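PDB 4HW0: DNA-binding protein Sso10a-2 from Sulfolobus solfataricus, which binds DNA, probably through its winged-helix domain, and is thought to help compact and organise the archaeal chromatin, working as a dimer joined by an antiparallel coiled coil. Local coordinates for residues Leu73-Thr76 against His77-Phe81; Thr10-Ile13 against Met14-Leu18; Arg19-Glu22 against Pro23-Ile27. All coordinates share one frame; numbering follows the deposited sequence.

Contact 1 of 3, residues Leu73-Thr76 against His77-Phe81; sequences LLRT and HIEEF
In the long helix 69-98, which supplies this subunit's half of the dimer's two-stranded antiparallel coiled coil, Arg75 and Glu79 form a salt bridge one turn apart in the conformer described here, one of two modelled for Arg75. Their side chains lie alongside each other and point the same way. Arg75 NH1 reaches Glu79 OE1 at 3.1 Å with an N-H...O angle of 146°. The oxygen sits at the edge of the guanidinium, within its plane, whereas NH1 approaches from above the carboxylate plane, and the two flat groups are turned 66° apart. Arg75 CG stands anti to the backbone N (chi1 175°) and the chain is extended as far as NE, which carries the guanidinium along the helix surface to its partner.

On another side of the helix Leu74 CD1 meets Ile78 CD1 at 3.9 Å, the two side chains crossing at a slant. This apolar pair belongs to the dimer interface: both residues pack on Val95 of the second subunit, while Leu74 also touches Leu18 and Ile78 touches Phe15, both on helix 10-18. The backbone below is regular, with Ile78 N donating to Leu74 O at 2.9 Å. Leu73 O also accepts a bond from His77 N and lies over one face of the His77 ring, offset towards its rim and 3.3 Å from His77 CG. Thr76 OG1 turns back to the carbonyl of Lys72, and Glu80 OE1 pairs with Lys83.

Contact 2 of 3, residues Thr10-Ile13 against Met14-Leu18; sequences TMEI and MFDIL
Ile13 and Ile17 meet one turn apart on helix 10-18, the first helix of the winged-helix domain, with Ile13 CG2 4.1 Å from Ile17 CD1. Ile17 continues inward onto Val30 and Ala34 of helix 27-34, and both isoleucines touch Tyr44 of helix 38-50. The selenium of Met14, a selenomethionine, lies 4.3 Å from Thr10 CG2; its CG, beside the backbone N (chi1 -69°), rests 3.2 Å from Thr10 O.

Four backbone bonds tie the two halves together, among them Phe15 N to Met11 O at 2.9 Å and Ile17 N to Ile13 O at 2.9 Å.

The acidic pair is Glu12 and Asp16, which lie side by side with carboxylate planes 51° apart. Glu12 OE2 and Asp16 OD2 stay 4.5 Å from each other, and each group has a basic partner: Glu12 OE1 meets Arg85, while Asp16 OD2 and OD1 meet Arg8 and Arg19. Replacing Asp16 with an alanine would probably leave Arg8 and Arg19 without this shared acceptor and free to turn. The surrounding arginines are likely to offset the repulsion between the two carboxylates, which may be what lets them sit one turn apart.

Contact 3 of 3, residues Arg19-Glu22 against Pro23-Ile27; sequences RNCE and PKCGI
A disulfide between Cys21 and Cys25 closes the turn that leads from helix 10-18 of the winged-helix domain into strand 24-25, an outer strand of its antiparallel sheet. Asn20, ahead of the bridge, sets its carbonyl O 3.5 Å from Cys25 CB and also gives this oxygen to Arg29 NE; its amide ND2 turns back to the carbonyl of Asp16.

Cys21 follows with the covalent link itself, SG to SG of Cys25 at 2.0 Å. The torsion about the S-S bond is 86°, close to the relaxed value for a disulfide. The two halves are not alike: Cys21 SG is anti to its carbonyl carbon, but Cys25 SG lies between the backbone N and the carbonyl carbon (chi1 55°). Both cysteines are buried and touch Val30 of helix 27-34, while Cys25 also packs on Tyr65 of the neighbouring strand 62-67.

Glu22 is joined to Pro23 by a cis peptide bond, consistent with the tight reversal of the chain here. The Glu22 side chain bends at its second torsion and runs alongside the proline, with Glu22 OE2 3.8 Å from Pro23 CA.

How the contacts relate
All three contacts are local and belong to the winged-helix domain, but their settings differ. The centre of contact 2 is about 1 Å from the centre of the chain, that of contact 1 about 9 Å and that of contact 3 about 12 Å; half of the touching residues in contact 3 are exposed, though its bridged cysteines are buried. Contacts 1 and 2 span helical turns and reach the second subunit, and their helices pack through Phe15 against Ile78 and Glu79. Contact 1 pairs opposite charges internally, whereas contact 2 sets two acids side by side, their basic partners outside its segments. Contact 3 replaces helical bonding with a covalent bridge, follows contact 2 directly and meets contact 1 where Arg19 packs on Arg75.

Contact 1 of 3, residues Leu73-Thr76 against His77-Phe81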
loop_
_atom_site.group_PDB
_atom_site.type_symbol
_atom_site.label_atom_id
_atom_site.label_comp_id
_atom_site.label_asym_id
_atom_site.label_seq_id
_atom_site.Cartn_x
_atom_site.Cartn_y
_atom_site.Cartn_z
ATOM N N LEU A 73 -1.123 -10.264 -19.008
ATOM C CA LEU A 73 -1.899 -10.205 -17.791
ATOM C C LEU A 73 -1.059 -9.837 -16.617
ATOM O O LEU A 73 -1.460 -9.020 -15.801
ATOM C CB LEU A 73 -2.542 -11.518 -17.485
ATOM C CG LEU A 73 -3.738 -11.753 -18.399
ATOM C CD1 LEU A 73 -4.077 -13.198 -18.765
ATOM C CD2 LEU A 73 -4.974 -11.093 -17.815
ATOM N N LEU A 74 0.153 -10.365 -16.560
ATOM C CA LEU A 74 1.077 -9.966 -15.505
ATOM C C LEU A 74 1.392 -8.477 -15.573
ATOM O O LEU A 74 1.367 -7.784 -14.568
ATOM C CB LEU A 74 2.334 -10.816 -15.587
ATOM C CG LEU A 74 3.419 -10.533 -14.552
ATOM C CD1 LEU A 74 2.932 -10.714 -13.130
ATOM C CD2 LEU A 74 4.666 -11.385 -14.856
ATOM N N ARG A 75 1.687 -7.988 -16.767
ATOM C CA ARG A 75 1.941 -6.526 -16.990
ATOM C C ARG A 75 0.774 -5.671 -16.488
ATOM O O ARG A 75 0.963 -4.720 -15.760
ATOM C CB ARG A 75 2.218 -6.254 -18.494
ATOM C CG ARG A 75 2.395 -4.787 -18.962
ATOM C CD ARG A 75 1.962 -4.513 -20.414
ATOM N NE ARG A 75 2.054 -3.106 -20.861
ATOM C CZ ARG A 75 1.387 -2.090 -20.309
ATOM N NH1 ARG A 75 0.533 -2.289 -19.283
ATOM N NH2 ARG A 75 1.569 -0.885 -20.785
ATOM N N THR A 76 -0.446 -6.034 -16.868
ATOM C CA THR A 76 -1.663 -5.340 -16.476
ATOM C C THR A 76 -1.822 -5.351 -14.955
ATOM O O THR A 76 -2.109 -4.333 -14.321
ATOM C CB THR A 76 -2.847 -6.046 -17.159
ATOM O OG1 THR A 76 -2.737 -5.729 -18.548
ATOM C CG2 THR A 76 -4.176 -5.556 -16.645
ATOM N N HIS A 77 -1.631 -6.517 -14.334
ATOM C CA HIS A 77 -1.774 -6.594 -12.877
ATOM C C HIS A 77 -0.732 -5.825 -12.101
ATOM O O HIS A 77 -1.060 -5.221 -11.063
ATOM C CB HIS A 77 -1.800 -8.025 -12.426
ATOM C CG HIS A 77 -3.000 -8.754 -12.886
ATOM N ND1 HIS A 77 -4.167 -8.145 -13.256
ATOM C CD2 HIS A 77 -3.204 -10.065 -13.067
ATOM C CE1 HIS A 77 -5.042 -9.046 -13.647
ATOM N NE2 HIS A 77 -4.463 -10.219 -13.575
ATOM N N ILE A 78 0.499 -5.843 -12.583
ATOM C CA ILE A 78 1.524 -5.032 -11.928
ATOM C C ILE A 78 1.164 -3.571 -12.075
ATOM O O ILE A 78 1.328 -2.785 -11.144
ATOM C CB ILE A 78 2.932 -5.317 -12.397
ATOM C CG1 ILE A 78 3.346 -6.764 -12.166
ATOM C CG2 ILE A 78 3.887 -4.485 -11.612
ATOM C CD1 ILE A 78 4.644 -7.216 -12.821
ATOM N N GLU A 79 0.714 -3.192 -13.250
ATOM C CA GLU A 79 0.348 -1.778 -13.485
ATOM C C GLU A 79 -0.694 -1.334 -12.456
ATOM O O GLU A 79 -0.619 -0.240 -11.898
ATOM C CB GLU A 79 -0.168 -1.616 -14.913
ATOM C CG GLU A 79 -0.396 -0.156 -15.265
ATOM C CD GLU A 79 -0.711 0.042 -16.735
ATOM O OE1 GLU A 79 -1.385 -0.832 -17.323
ATOM O OE2 GLU A 79 -0.282 1.104 -17.284
ATOM N N GLU A 80 -1.702 -2.192 -12.263
ATOM C CA GLU A 80 -2.794 -1.932 -11.336
ATOM C C GLU A 80 -2.258 -1.818 -9.899
ATOM O O GLU A 80 -2.611 -0.878 -9.170
ATOM C CB GLU A 80 -3.902 -2.937 -11.574
ATOM C CG GLU A 80 -5.083 -2.747 -10.634
ATOM C CD GLU A 80 -5.897 -1.429 -10.852
ATOM O OE1 GLU A 80 -5.548 -0.619 -11.752
ATOM O OE2 GLU A 80 -6.933 -1.253 -10.134
ATOM N N PHE A 81 -1.316 -2.702 -9.517
ATOM C CA PHE A 81 -0.648 -2.637 -8.200
ATOM C C PHE A 81 0.054 -1.295 -7.988
ATOM O O PHE A 81 -0.070 -0.640 -6.939
ATOM C CB PHE A 81 0.318 -3.832 -8.008
ATOM C CG PHE A 81 1.207 -3.702 -6.818
ATOM C CD1 PHE A 81 2.412 -2.980 -6.902
ATOM C CD2 PHE A 81 0.848 -4.227 -5.621
ATOM C CE1 PHE A 81 3.212 -2.825 -5.786
ATOM C CE2 PHE A 81 1.655 -4.092 -4.510
ATOM C CZ PHE A 81 2.836 -3.363 -4.583
#

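Contact 2 of 3, residues Thr10-Ile13 against Met14-Leu18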
loop_
_atom_site.group_PDB
_atom_site.type_symbol
_atom_site.label_atom_id
_atom_site.label_comp_id
_atom_site.label_asym_id
_atom_site.label_seq_id
_atom_site.Cartn_x
_atom_site.Cartn_y
_atom_site.Cartn_z
ATOM N N THR A 10 11.045 -5.768 -7.334
ATOM C CA THR A 10 11.006 -6.771 -8.337
ATOM C C THR A 10 9.811 -6.632 -9.260
ATOM O O THR A 10 9.969 -6.806 -10.464
ATOM C CB THR A 10 10.977 -8.183 -7.665
ATOM O OG1 THR A 10 12.281 -8.432 -7.079
ATOM C CG2 THR A 10 10.767 -9.243 -8.688
HETATM N N MSE A 11 8.633 -6.298 -8.696
HETATM C CA MSE A 11 7.385 -6.266 -9.440
HETATM C C MSE A 11 7.530 -5.161 -10.469
HETATM O O MSE A 11 7.258 -5.302 -11.672
HETATM C CB MSE A 11 6.100 -6.105 -8.576
HETATM C CG MSE A 11 5.709 -7.480 -8.053
HETATM SE SE MSE A 11 4.034 -7.231 -7.030
HETATM C CE MSE A 11 3.956 -9.064 -6.204
ATOM N N GLU A 12 7.976 -4.039 -10.015
ATOM C CA GLU A 12 8.117 -2.927 -10.881
ATOM C C GLU A 12 9.160 -3.071 -11.975
ATOM O O GLU A 12 8.993 -2.555 -13.065
ATOM C CB GLU A 12 8.372 -1.712 -10.053
ATOM C CG GLU A 12 8.372 -0.458 -10.875
ATOM C CD GLU A 12 8.292 0.776 -9.975
ATOM O OE1 GLU A 12 8.280 0.655 -8.696
ATOM O OE2 GLU A 12 8.257 1.833 -10.607
ATOM N N ILE A 13 10.275 -3.726 -11.685
ATOM C CA ILE A 13 11.227 -3.979 -12.747
ATOM C C ILE A 13 10.590 -4.848 -13.791
ATOM O O ILE A 13 10.764 -4.679 -14.955
ATOM C CB ILE A 13 12.536 -4.601 -12.154
ATOM C CG1 ILE A 13 13.302 -3.516 -11.419
ATOM C CG2 ILE A 13 13.465 -5.118 -13.247
ATOM C CD1 ILE A 13 14.373 -4.047 -10.479
HETATM N N MSE A 14 9.889 -5.893 -13.333
HETATM C CA MSE A 14 9.224 -6.768 -14.281
HETATM C C MSE A 14 8.271 -6.021 -15.161
HETATM O O MSE A 14 8.168 -6.272 -16.353
HETATM C CB MSE A 14 8.496 -7.890 -13.514
HETATM C CG MSE A 14 9.405 -8.856 -12.859
HETATM SE SE MSE A 14 8.355 -10.341 -12.050
HETATM C CE MSE A 14 9.651 -11.746 -12.239
ATOM N N PHE A 15 7.508 -5.109 -14.587
ATOM C CA PHE A 15 6.594 -4.278 -15.352
ATOM C C PHE A 15 7.353 -3.494 -16.391
ATOM O O PHE A 15 6.930 -3.422 -17.551
ATOM C CB PHE A 15 5.780 -3.337 -14.454
ATOM C CG PHE A 15 4.969 -2.313 -15.194
ATOM C CD1 PHE A 15 3.844 -2.677 -15.872
ATOM C CD2 PHE A 15 5.325 -0.996 -15.206
ATOM C CE1 PHE A 15 3.073 -1.749 -16.598
ATOM C CE2 PHE A 15 4.531 -0.043 -15.836
ATOM C CZ PHE A 15 3.406 -0.433 -16.571
ATOM N N ASP A 16 8.457 -2.892 -15.965
ATOM C CA ASP A 16 9.270 -2.090 -16.904
ATOM C C ASP A 16 9.894 -2.910 -18.031
ATOM O O ASP A 16 9.974 -2.477 -19.137
ATOM C CB ASP A 16 10.322 -1.299 -16.143
ATOM C CG ASP A 16 9.708 -0.099 -15.381
ATOM O OD1 ASP A 16 8.713 0.464 -15.888
ATOM O OD2 ASP A 16 10.205 0.246 -14.290
ATOM N N ILE A 17 10.228 -4.164 -17.756
ATOM C CA ILE A 17 10.573 -5.059 -18.856
ATOM C C ILE A 17 9.404 -5.383 -19.787
ATOM O O ILE A 17 9.498 -5.294 -21.025
ATOM C CB ILE A 17 11.172 -6.363 -18.309
ATOM C CG1 ILE A 17 12.472 -6.051 -17.601
ATOM C CG2 ILE A 17 11.419 -7.369 -19.414
ATOM C CD1 ILE A 17 13.061 -7.133 -16.745
ATOM N N LEU A 18 8.336 -5.875 -19.206
ATOM C CA LEU A 18 7.220 -6.330 -19.969
ATOM C C LEU A 18 6.607 -5.286 -20.879
ATOM O O LEU A 18 6.135 -5.609 -21.987
ATOM C CB LEU A 18 6.129 -6.858 -19.055
ATOM C CG LEU A 18 6.529 -8.192 -18.388
ATOM C CD1 LEU A 18 5.609 -8.438 -17.238
ATOM C CD2 LEU A 18 6.570 -9.357 -19.346
#

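Contact 3 of 3, residues Arg19-Glu22 against Pro23-Ile27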
loop_
_atom_site.group_PDB
_atom_site.type_symbol
_atom_site.label_atom_id
_atom_site.label_comp_id
_atom_site.label_asym_id
_atom_site.label_seq_id
_atom_site.Cartn_x
_atom_site.Cartn_y
_atom_site.Cartn_z
ATOM N N ARG A 19 6.559 -4.060 -20.400
ATOM C CA ARG A 19 5.895 -3.025 -21.189
ATOM C C ARG A 19 6.785 -2.643 -22.329
ATOM O O ARG A 19 6.361 -1.916 -23.209
ATOM C CB ARG A 19 5.496 -1.851 -20.292
ATOM C CG ARG A 19 6.657 -1.013 -19.832
ATOM C CD ARG A 19 6.256 0.098 -18.847
ATOM N NE ARG A 19 7.458 0.832 -18.447
ATOM C CZ ARG A 19 8.100 1.675 -19.260
ATOM N NH1 ARG A 19 7.655 1.912 -20.505
ATOM N NH2 ARG A 19 9.207 2.293 -18.846
ATOM N N ASN A 20 8.029 -3.119 -22.334
ATOM C CA ASN A 20 8.932 -2.898 -23.492
ATOM C C ASN A 20 9.100 -4.110 -24.412
ATOM O O ASN A 20 9.900 -4.069 -25.355
ATOM C CB ASN A 20 10.269 -2.432 -22.946
ATOM C CG ASN A 20 10.210 -0.982 -22.508
ATOM O OD1 ASN A 20 10.123 -0.107 -23.358
ATOM N ND2 ASN A 20 10.279 -0.719 -21.189
ATOM N N CYS A 21 8.316 -5.177 -24.157
ATOM C CA CYS A 21 8.421 -6.455 -24.861
ATOM C C CYS A 21 7.186 -6.841 -25.566
ATOM O O CYS A 21 6.928 -8.027 -25.727
ATOM C CB CYS A 21 8.735 -7.660 -23.945
ATOM S SG CYS A 21 10.369 -7.463 -23.236
ATOM N N GLU A 22 6.522 -5.839 -26.126
ATOM C CA GLU A 22 5.298 -6.071 -26.830
ATOM C C GLU A 22 5.366 -5.629 -28.269
ATOM O O GLU A 22 5.407 -4.439 -28.527
ATOM C CB GLU A 22 4.202 -5.330 -26.120
ATOM C CG GLU A 22 2.957 -5.191 -26.986
ATOM C CD GLU A 22 1.972 -6.294 -26.685
ATOM O OE1 GLU A 22 1.401 -6.225 -25.578
ATOM O OE2 GLU A 22 1.799 -7.195 -27.547
ATOM N N PRO A 23 5.326 -6.591 -29.218
ATOM C CA PRO A 23 5.203 -8.052 -29.038
ATOM C C PRO A 23 6.508 -8.736 -28.646
ATOM O O PRO A 23 6.483 -9.783 -27.997
ATOM C CB PRO A 23 4.760 -8.519 -30.433
ATOM C CG PRO A 23 5.385 -7.522 -31.370
ATOM C CD PRO A 23 5.447 -6.218 -30.642
ATOM N N LYS A 24 7.631 -8.147 -29.061
ATOM C CA LYS A 24 8.950 -8.735 -28.903
ATOM C C LYS A 24 9.939 -7.711 -28.326
ATOM O O LYS A 24 9.750 -6.469 -28.428
ATOM C CB LYS A 24 9.551 -9.155 -30.268
ATOM C CG LYS A 24 8.766 -10.051 -31.196
ATOM C CD LYS A 24 9.598 -10.495 -32.423
ATOM C CE LYS A 24 9.049 -11.709 -33.157
ATOM N NZ LYS A 24 7.633 -12.052 -32.848
ATOM N N CYS A 25 11.054 -8.213 -27.815
ATOM C CA CYS A 25 12.147 -7.361 -27.314
ATOM C C CYS A 25 13.420 -8.189 -27.371
ATOM O O CYS A 25 13.449 -9.370 -26.978
ATOM C CB CYS A 25 11.888 -6.845 -25.876
ATOM S SG CYS A 25 11.554 -8.196 -24.713
ATOM N N GLY A 26 14.485 -7.579 -27.820
ATOM C CA GLY A 26 15.835 -8.071 -27.558
ATOM C C GLY A 26 16.427 -7.376 -26.331
ATOM O O GLY A 26 15.763 -6.589 -25.658
ATOM N N ILE A 27 17.671 -7.687 -26.049
ATOM C CA ILE A 27 18.301 -7.233 -24.824
ATOM C C ILE A 27 18.505 -5.723 -24.801
ATOM O O ILE A 27 18.422 -5.114 -23.748
ATOM C CB ILE A 27 19.606 -8.005 -24.606
ATOM C CG1 ILE A 27 20.198 -7.745 -23.210
ATOM C CG2 ILE A 27 20.624 -7.671 -25.669
ATOM C CD1 ILE A 27 19.422 -8.358 -22.066
#